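PDB 1R0K: 1-deoxy-D-xylulose 5-phosphate reductoisomerase from Zymomonas mobilis, which catalyses the NADPH-dependent rearrangement and reduction of 1-deoxy-D-xylulose 5-phosphate to 2-C-methyl-D-erythritol 4-phosphate, using a divalent metal ion. Local coordinates for residues P4-V9 with R30-A35; T97-I102 with K118-A123; A259-P264 with L287-L292. All coordinates share one frame; numbering follows the deposited sequence.

In the fold
Contacts 1 and 2 belong to one parallel sheet of the Rossmann-type nucleotide-binding domain: each pairs two strands of a beta-alpha-beta unit, and the strands 5-10 and 96-99 that they contribute are neighbours, with a probable hydrogen bond of 2.8 Å from Met98 N to Thr8 O. Contact 2 is buried and nearly all apolar in its side chains, while contact 1 is partly buried and carries Arg5 and Gln32 at its more exposed end, beside the buried Tyr31. Contact 3 lies apart, its centre about 26 Å from that of contact 2; its touching residues are mostly buried too, against the second subunit. It relies on aliphatic and aromatic packing with one bridging water.

Contact 1 (P4-V9 with R30-A35); sequences PRTVTV and RYQVIA
Arg5, Thr6 and Val7 pair with Tyr31, Gln32 and Val33 as the parallel strands of the first beta-alpha-beta unit in the Rossmann-type nucleotide-binding domain. Register is set by backbone bonds, first Arg5 N to Arg30 O, then Gln32 N to Arg5 O, Val7 N to Gln32 O and Ile34 N to Val7 O. Beyond Val7 the pattern slips: Val9 N donates to Ala35 O at 3.0 Å, one residue later than a regular pairing would give, and the extra residue Ile34, with psi at -76°, is consistent with a beta bulge. Thr8 fastens this slip, because its OG1 accepts from Ala35 N at 3.2 Å and also touches Ile34 CB. An alanine at Thr8 would probably leave the Ala35 N-H without this acceptor and this irregular step less firmly held.

On the face shared by Arg5, Tyr31 and Val7, the extended Arg5 side chain runs alongside the tyrosine, with Arg5 CD 4.0 Å from Tyr31 CE2. Guanidinium and ring planes are 39° apart, and one water links Arg5 NH1 with Tyr31 OH. Arg5 NE forms a salt bridge with Asp95. Val7 CG1 meets Tyr31 CD2 obliquely at 3.7 Å. On the other face, Thr6 CB rests 3.7 Å from Ile34 CG1, and Thr6 CG2 lies beside the extended Gln32 side chain, 3.5 Å from Gln32 OE1. Thr6 OG1 is hydrogen-bonded to Asp95 N.

Helix 15-25, which joins the two strands, packs through Ile24 on Val7 and Val33. Strand 5-10 is bonded through Thr6 and Thr8 to strand 96-99, and on the far side of the pair Ile34 bonds to Arg56, the start of strand 56-59.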
loop_
_atom_site.group_PDB
_atom_site.type_symbol
_atom_site.label_atom_id
_atom_site.label_comp_id
_atom_site.label_asym_id
_atom_site.label_seq_id
_atom_site.Cartn_x
_atom_site.Cartn_y
_atom_site.Cartn_z
ATOM N N PRO B 4 -9.875 28.138 -10.946
ATOM C CA PRO B 4 -10.681 26.935 -10.704
ATOM C C PRO B 4 -10.478 25.862 -11.770
ATOM O O PRO B 4 -10.347 26.168 -12.953
ATOM C CB PRO B 4 -12.114 27.468 -10.713
ATOM C CG PRO B 4 -11.954 28.892 -10.281
ATOM C CD PRO B 4 -10.738 29.325 -11.053
ATOM N N ARG B 5 -10.454 24.605 -11.343
ATOM C CA ARG B 5 -10.291 23.496 -12.270
ATOM C C ARG B 5 -11.690 23.127 -12.758
ATOM O O ARG B 5 -12.606 22.960 -11.950
ATOM C CB ARG B 5 -9.652 22.306 -11.556
ATOM C CG ARG B 5 -9.298 21.157 -12.479
ATOM C CD ARG B 5 -8.809 19.951 -11.691
ATOM N NE ARG B 5 -8.277 18.917 -12.571
ATOM C CZ ARG B 5 -7.949 17.693 -12.174
ATOM N NH1 ARG B 5 -8.102 17.343 -10.905
ATOM N NH2 ARG B 5 -7.464 16.824 -13.049
ATOM N N THR B 6 -11.856 23.004 -14.070
ATOM C CA THR B 6 -13.156 22.674 -14.644
ATOM C C THR B 6 -13.476 21.180 -14.580
ATOM O O THR B 6 -12.628 20.336 -14.881
ATOM C CB THR B 6 -13.249 23.147 -16.110
ATOM O OG1 THR B 6 -12.174 22.579 -16.874
ATOM C CG2 THR B 6 -13.157 24.666 -16.178
ATOM N N VAL B 7 -14.707 20.864 -14.193
ATOM C CA VAL B 7 -15.132 19.477 -14.073
ATOM C C VAL B 7 -16.488 19.184 -14.707
ATOM O O VAL B 7 -17.399 20.020 -14.700
ATOM C CB VAL B 7 -15.205 19.044 -12.595
ATOM C CG1 VAL B 7 -13.854 19.215 -11.933
ATOM C CG2 VAL B 7 -16.261 19.861 -11.860
ATOM N N THR B 8 -16.605 17.984 -15.260
ATOM C CA THR B 8 -17.843 17.528 -15.867
ATOM C C THR B 8 -18.154 16.155 -15.303
ATOM O O THR B 8 -17.267 15.307 -15.179
ATOM C CB THR B 8 -17.731 17.443 -17.402
ATOM O OG1 THR B 8 -17.868 18.754 -17.960
ATOM C CG2 THR B 8 -18.810 16.536 -17.975
ATOM N N VAL B 9 -19.413 15.947 -14.943
ATOM C CA VAL B 9 -19.830 14.669 -14.398
ATOM C C VAL B 9 -20.874 14.039 -15.309
ATOM O O VAL B 9 -21.999 14.530 -15.423
ATOM C CB VAL B 9 -20.421 14.826 -12.989
ATOM C CG1 VAL B 9 -20.742 13.450 -12.402
ATOM C CG2 VAL B 9 -19.447 15.578 -12.100
ATOM N N ARG B 30 -12.473 25.428 -5.641
ATOM C CA ARG B 30 -11.419 24.711 -6.361
ATOM C C ARG B 30 -11.906 24.148 -7.696
ATOM O O ARG B 30 -11.115 23.940 -8.618
ATOM C CB ARG B 30 -10.890 23.558 -5.497
ATOM C CG ARG B 30 -10.033 23.984 -4.307
ATOM C CD ARG B 30 -9.874 22.849 -3.292
ATOM N NE ARG B 30 -9.482 21.587 -3.917
ATOM C CZ ARG B 30 -9.440 20.413 -3.287
ATOM N NH1 ARG B 30 -9.764 20.328 -2.001
ATOM N NH2 ARG B 30 -9.082 19.316 -3.948
ATOM N N TYR B 31 -13.209 23.908 -7.795
ATOM C CA TYR B 31 -13.787 23.340 -9.003
ATOM C C TYR B 31 -14.924 24.132 -9.621
ATOM O O TYR B 31 -15.796 24.642 -8.920
ATOM C CB TYR B 31 -14.286 21.923 -8.716
ATOM C CG TYR B 31 -13.220 21.025 -8.145
ATOM C CD1 TYR B 31 -13.274 20.608 -6.817
ATOM C CD2 TYR B 31 -12.139 20.619 -8.924
ATOM C CE1 TYR B 31 -12.272 19.811 -6.273
ATOM C CE2 TYR B 31 -11.132 19.819 -8.391
ATOM C CZ TYR B 31 -11.204 19.420 -7.066
ATOM O OH TYR B 31 -10.202 18.637 -6.534
ATOM N N GLN B 32 -14.911 24.201 -10.948
ATOM C CA GLN B 32 -15.937 24.889 -11.719
ATOM C C GLN B 32 -16.659 23.847 -12.571
ATOM O O GLN B 32 -16.071 23.240 -13.465
ATOM C CB GLN B 32 -15.303 25.950 -12.619
ATOM C CG GLN B 32 -16.198 26.393 -13.764
ATOM C CD GLN B 32 -15.660 27.611 -14.485
ATOM O OE1 GLN B 32 -14.478 27.672 -14.838
ATOM N NE2 GLN B 32 -16.529 28.590 -14.716
ATOM N N VAL B 33 -17.939 23.641 -12.286
ATOM C CA VAL B 33 -18.722 22.657 -13.013
ATOM C C VAL B 33 -19.122 23.113 -14.408
ATOM O O VAL B 33 -19.767 24.146 -14.574
ATOM C CB VAL B 33 -19.993 22.293 -12.237
ATOM C CG1 VAL B 33 -20.806 21.275 -13.015
ATOM C CG2 VAL B 33 -19.618 21.739 -10.874
ATOM N N ILE B 34 -18.734 22.332 -15.410
ATOM C CA ILE B 34 -19.078 22.638 -16.786
ATOM C C ILE B 34 -20.413 21.973 -17.102
ATOM O O ILE B 34 -21.449 22.631 -17.145
ATOM C CB ILE B 34 -18.003 22.115 -17.769
ATOM C CG1 ILE B 34 -16.648 22.753 -17.451
ATOM C CG2 ILE B 34 -18.402 22.445 -19.206
ATOM C CD1 ILE B 34 -16.637 24.264 -17.545
ATOM N N ALA B 35 -20.395 20.662 -17.308
ATOM C CA ALA B 35 -21.627 19.953 -17.615
ATOM C C ALA B 35 -21.943 18.838 -16.635
ATOM O O ALA B 35 -21.050 18.223 -16.053
ATOM C CB ALA B 35 -21.564 19.389 -19.024
HETATM O O HOH W 1 -8.043 18.853 -8.420
#

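Contact 2 (T97-I102 with K118-A123); sequences TMAAII and KTVALA
Thr119 meets Thr97 where strands 96-99 and 119-122 begin to run side by side, the two parallel strands of a beta-alpha-beta unit whose connecting helix is 107-115, in the Rossmann-type domain. Two donors grip Thr119 O: Thr97 N at 2.9 Å, and a water that donates to it at 2.8 Å while also bonding Thr97 OG1. The threonine hydroxyl is thus tied, through that water, to the neighbouring strand.

Val120 comes next, on the face of Thr97 and Ala99. Its CG1, anti to the backbone N (chi1 -179°), lies 4.2 Å from Ala99 CB, and Ile114 of helix 107-115 packs on the valine.

Ala121 is the midpoint of the backbone pairing. Its N donates to Thr97 O at 2.7 Å, and its O accepts from Ala99 N at 2.8 Å in a nearly straight bond. On the opposite face of the sheet its CB is met by the Met98 methyl, CE lying 3.9 Å from Ala121 CB. The methionine chain bends at chi2 (54°) and chi3 (78°), the last placing CE next to Ala121 CB; the same side chain packs against Ile16, a predicted NADPH-binding residue.

Leu122 returns to the face of Val120, where its CD1 approaches Ala99 CB and Thr110 of helix 107-115 packs on both residues.

Ala123 leaves the strand just before Asn124, another predicted NADPH-binding residue, whose ND2 bonds Ile101 O. Ala123 N still donates to Ala99 O at 3.0 Å, so the pairing persists past the last bridge. The Ala123 methyl points toward segment 97-102, next to Ala99 O and Ala100 CA, and Ala123 CB lies 4.3 Å from Met98 SD.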
loop_
_atom_site.group_PDB
_atom_site.type_symbol
_atom_site.label_atom_id
_atom_site.label_comp_id
_atom_site.label_asym_id
_atom_site.label_seq_id
_atom_site.Cartn_x
_atom_site.Cartn_y
_atom_site.Cartn_z
ATOM N N THR B 97 -13.068 14.893 -15.961
ATOM C CA THR B 97 -14.361 14.325 -16.320
ATOM C C THR B 97 -14.643 13.015 -15.614
ATOM O O THR B 97 -13.861 12.072 -15.705
ATOM C CB THR B 97 -14.459 14.037 -17.839
ATOM O OG1 THR B 97 -14.294 15.253 -18.572
ATOM C CG2 THR B 97 -15.819 13.414 -18.182
ATOM N N MET B 98 -15.766 12.960 -14.909
ATOM C CA MET B 98 -16.175 11.737 -14.242
ATOM C C MET B 98 -17.081 11.038 -15.250
ATOM O O MET B 98 -18.158 11.538 -15.573
ATOM C CB MET B 98 -16.949 12.052 -12.954
ATOM C CG MET B 98 -17.683 10.855 -12.354
ATOM S SD MET B 98 -16.634 9.410 -12.054
ATOM C CE MET B 98 -15.823 9.909 -10.567
ATOM N N ALA B 99 -16.627 9.902 -15.771
ATOM C CA ALA B 99 -17.400 9.141 -16.746
ATOM C C ALA B 99 -18.173 8.086 -15.978
ATOM O O ALA B 99 -17.671 6.987 -15.741
ATOM C CB ALA B 99 -16.475 8.486 -17.747
ATOM N N ALA B 100 -19.402 8.421 -15.599
ATOM C CA ALA B 100 -20.212 7.506 -14.816
ATOM C C ALA B 100 -21.526 7.068 -15.457
ATOM O O ALA B 100 -22.409 6.564 -14.769
ATOM C CB ALA B 100 -20.471 8.109 -13.443
ATOM N N ILE B 101 -21.662 7.271 -16.762
ATOM C CA ILE B 101 -22.864 6.835 -17.468
ATOM C C ILE B 101 -22.680 5.327 -17.641
ATOM O O ILE B 101 -21.683 4.896 -18.208
ATOM C CB ILE B 101 -22.969 7.487 -18.866
ATOM C CG1 ILE B 101 -23.110 9.007 -18.723
ATOM C CG2 ILE B 101 -24.169 6.908 -19.624
ATOM C CD1 ILE B 101 -22.985 9.753 -20.034
ATOM N N ILE B 102 -23.625 4.524 -17.159
ATOM C CA ILE B 102 -23.485 3.071 -17.273
ATOM C C ILE B 102 -24.005 2.491 -18.587
ATOM O O ILE B 102 -24.780 3.131 -19.297
ATOM C CB ILE B 102 -24.201 2.347 -16.110
ATOM C CG1 ILE B 102 -25.720 2.467 -16.267
ATOM C CG2 ILE B 102 -23.773 2.959 -14.780
ATOM C CD1 ILE B 102 -26.506 1.672 -15.234
ATOM N N LYS B 118 -7.554 15.242 -21.623
ATOM C CA LYS B 118 -7.317 15.747 -20.276
ATOM C C LYS B 118 -7.402 14.613 -19.262
ATOM O O LYS B 118 -6.828 13.543 -19.479
ATOM C CB LYS B 118 -8.312 16.862 -19.940
ATOM C CG LYS B 118 -8.250 18.029 -20.911
ATOM C CD LYS B 118 -6.819 18.504 -21.077
ATOM C CE LYS B 118 -6.692 19.489 -22.225
ATOM N NZ LYS B 118 -5.273 19.920 -22.408
ATOM N N THR B 119 -8.107 14.831 -18.156
ATOM C CA THR B 119 -8.225 13.788 -17.141
ATOM C C THR B 119 -9.619 13.181 -17.120
ATOM O O THR B 119 -10.626 13.892 -17.092
ATOM C CB THR B 119 -7.875 14.329 -15.731
ATOM O OG1 THR B 119 -6.540 14.846 -15.744
ATOM C CG2 THR B 119 -7.948 13.218 -14.687
ATOM N N VAL B 120 -9.668 11.854 -17.152
ATOM C CA VAL B 120 -10.932 11.135 -17.134
ATOM C C VAL B 120 -10.959 10.110 -16.010
ATOM O O VAL B 120 -10.141 9.186 -15.981
ATOM C CB VAL B 120 -11.176 10.393 -18.465
ATOM C CG1 VAL B 120 -12.522 9.676 -18.432
ATOM C CG2 VAL B 120 -11.122 11.378 -19.628
ATOM N N ALA B 121 -11.878 10.294 -15.070
ATOM C CA ALA B 121 -12.043 9.344 -13.969
ATOM C C ALA B 121 -13.067 8.365 -14.546
ATOM O O ALA B 121 -14.216 8.732 -14.803
ATOM C CB ALA B 121 -12.599 10.058 -12.718
ATOM N N LEU B 122 -12.642 7.124 -14.763
ATOM C CA LEU B 122 -13.500 6.119 -15.385
ATOM C C LEU B 122 -14.255 5.177 -14.461
ATOM O O LEU B 122 -13.656 4.406 -13.717
ATOM C CB LEU B 122 -12.675 5.289 -16.372
ATOM C CG LEU B 122 -13.404 4.175 -17.140
ATOM C CD1 LEU B 122 -14.533 4.772 -17.965
ATOM C CD2 LEU B 122 -12.417 3.442 -18.045
ATOM N N ALA B 123 -15.583 5.246 -14.538
ATOM C CA ALA B 123 -16.463 4.397 -13.745
ATOM C C ALA B 123 -17.225 3.443 -14.676
ATOM O O ALA B 123 -17.514 2.305 -14.307
ATOM C CB ALA B 123 -17.439 5.258 -12.950
HETATM O O HOH W 2 -11.581 15.743 -18.890
#

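Contact 3 (A259-P264 with L287-L292); sequences AQIGSP and LDFTKL
The side chains of Ile261 and Leu287 cross obliquely where the chain approaches the short helix 289-292 beside strand 257-261, in the mixed sheet that runs on across the dimer interface. Their closest atoms, Ile261 CG2 and Leu287 CD2, are 3.5 Å apart, tighter than usual for two carbons. Phe289 completes the cluster: its side chain stands at about a right angle to that of Ile261, with Phe289 CZ 4.1 Å from Ile261 CG2. Leu287 CD2 also sits over one face of this ring, 3.7 Å above its plane and offset toward the rim. One leucine methyl therefore touches both isoleucine and phenylalanine.

Leu287 CG is anti to the backbone N (chi1 -176°); the N-H itself donates to a water 3.1 Å from Leu287 N. That water also accepts from Ser263 N; no hydrogen bond runs directly between the segments, and this water bridges them. Gly262 CA meets Leu287 CB at 4.1 Å, and the glycine's phi of 167° would press a side chain against the preceding carbonyl.

Residues 259-261 pair antiparallel with a strand of the second subunit, and Phe297 of that subunit meets the Phe289 ring. Asp288 is the N-cap just before helix 289-292, its OD1 accepting from Lys291 N at 3.0 Å from above the carboxylate plane.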
loop_
_atom_site.group_PDB
_atom_site.type_symbol
_atom_site.label_atom_id
_atom_site.label_comp_id
_atom_site.label_asym_id
_atom_site.label_seq_id
_atom_site.Cartn_x
_atom_site.Cartn_y
_atom_site.Cartn_z
ATOM N N ALA B 259 -0.789 -2.670 -0.503
ATOM C CA ALA B 259 -2.226 -2.878 -0.520
ATOM C C ALA B 259 -2.955 -1.587 -0.180
ATOM O O ALA B 259 -2.410 -0.713 0.493
ATOM C CB ALA B 259 -2.599 -3.966 0.481
ATOM N N GLN B 260 -4.177 -1.458 -0.675
ATOM C CA GLN B 260 -4.980 -0.288 -0.365
ATOM C C GLN B 260 -6.104 -0.855 0.484
ATOM O O GLN B 260 -6.766 -1.823 0.094
ATOM C CB GLN B 260 -5.523 0.370 -1.633
ATOM C CG GLN B 260 -6.082 1.779 -1.399
ATOM C CD GLN B 260 -7.525 1.781 -0.908
ATOM O OE1 GLN B 260 -8.054 2.820 -0.484
ATOM N NE2 GLN B 260 -8.172 0.626 -0.970
ATOM N N ILE B 261 -6.287 -0.266 1.658
ATOM C CA ILE B 261 -7.289 -0.718 2.613
ATOM C C ILE B 261 -8.155 0.454 3.057
ATOM O O ILE B 261 -7.714 1.598 3.027
ATOM C CB ILE B 261 -6.586 -1.322 3.862
ATOM C CG1 ILE B 261 -5.547 -2.358 3.418
ATOM C CG2 ILE B 261 -7.611 -1.960 4.797
ATOM C CD1 ILE B 261 -4.707 -2.925 4.546
ATOM N N GLY B 262 -9.388 0.179 3.463
ATOM C CA GLY B 262 -10.230 1.265 3.936
ATOM C C GLY B 262 -11.690 0.915 4.093
ATOM O O GLY B 262 -12.087 -0.223 3.868
ATOM N N SER B 263 -12.485 1.898 4.508
ATOM C CA SER B 263 -13.923 1.716 4.652
ATOM C C SER B 263 -14.459 1.608 3.223
ATOM O O SER B 263 -13.720 1.836 2.262
ATOM C CB SER B 263 -14.537 2.926 5.357
ATOM O OG SER B 263 -14.127 4.132 4.728
ATOM N N PRO B 264 -15.745 1.254 3.058
ATOM C CA PRO B 264 -16.319 1.126 1.715
ATOM C C PRO B 264 -16.774 2.418 1.022
ATOM O O PRO B 264 -17.214 2.381 -0.129
ATOM C CB PRO B 264 -17.473 0.153 1.940
ATOM C CG PRO B 264 -17.930 0.508 3.320
ATOM C CD PRO B 264 -16.639 0.666 4.073
ATOM N N LEU B 287 -10.989 3.371 8.652
ATOM C CA LEU B 287 -11.175 1.983 9.047
ATOM C C LEU B 287 -10.632 1.720 10.454
ATOM O O LEU B 287 -9.475 2.011 10.753
ATOM C CB LEU B 287 -10.500 1.044 8.041
ATOM C CG LEU B 287 -10.711 -0.455 8.297
ATOM C CD1 LEU B 287 -12.180 -0.807 8.088
ATOM C CD2 LEU B 287 -9.830 -1.273 7.361
ATOM N N ASP B 288 -11.490 1.182 11.313
ATOM C CA ASP B 288 -11.124 0.857 12.688
ATOM C C ASP B 288 -10.747 -0.621 12.710
ATOM O O ASP B 288 -11.622 -1.491 12.727
ATOM C CB ASP B 288 -12.315 1.095 13.621
ATOM C CG ASP B 288 -11.953 0.938 15.082
ATOM O OD1 ASP B 288 -11.119 0.066 15.406
ATOM O OD2 ASP B 288 -12.517 1.684 15.910
ATOM N N PHE B 289 -9.451 -0.908 12.704
ATOM C CA PHE B 289 -8.989 -2.293 12.704
ATOM C C PHE B 289 -9.314 -3.066 13.982
ATOM O O PHE B 289 -9.490 -4.288 13.947
ATOM C CB PHE B 289 -7.479 -2.352 12.464
ATOM C CG PHE B 289 -7.062 -1.909 11.089
ATOM C CD1 PHE B 289 -6.823 -0.566 10.815
ATOM C CD2 PHE B 289 -6.908 -2.842 10.063
ATOM C CE1 PHE B 289 -6.433 -0.157 9.538
ATOM C CE2 PHE B 289 -6.521 -2.442 8.788
ATOM C CZ PHE B 289 -6.282 -1.100 8.526
ATOM N N THR B 290 -9.373 -2.360 15.106
ATOM C CA THR B 290 -9.670 -2.985 16.394
ATOM C C THR B 290 -11.099 -3.528 16.391
ATOM O O THR B 290 -11.374 -4.604 16.928
ATOM C CB THR B 290 -9.510 -1.967 17.551
ATOM O OG1 THR B 290 -8.190 -1.401 17.516
ATOM C CG2 THR B 290 -9.708 -2.652 18.891
ATOM N N LYS B 291 -12.005 -2.775 15.776
ATOM C CA LYS B 291 -13.402 -3.176 15.689
ATOM C C LYS B 291 -13.501 -4.323 14.690
ATOM O O LYS B 291 -14.214 -5.300 14.912
ATOM C CB LYS B 291 -14.252 -1.996 15.223
ATOM C CG LYS B 291 -15.750 -2.249 15.245
ATOM C CD LYS B 291 -16.501 -1.010 14.789
ATOM C CE LYS B 291 -18.000 -1.241 14.756
ATOM N NZ LYS B 291 -18.717 -0.030 14.265
ATOM N N LEU B 292 -12.776 -4.188 13.585
ATOM C CA LEU B 292 -12.743 -5.206 12.545
ATOM C C LEU B 292 -12.305 -6.530 13.161
ATOM O O LEU B 292 -12.937 -7.571 12.960
ATOM C CB LEU B 292 -11.751 -4.789 11.459
ATOM C CG LEU B 292 -11.350 -5.845 10.434
ATOM C CD1 LEU B 292 -12.585 -6.364 9.706
ATOM C CD2 LEU B 292 -10.360 -5.236 9.461
HETATM O O HOH W 3 -10.685 4.318 5.737
#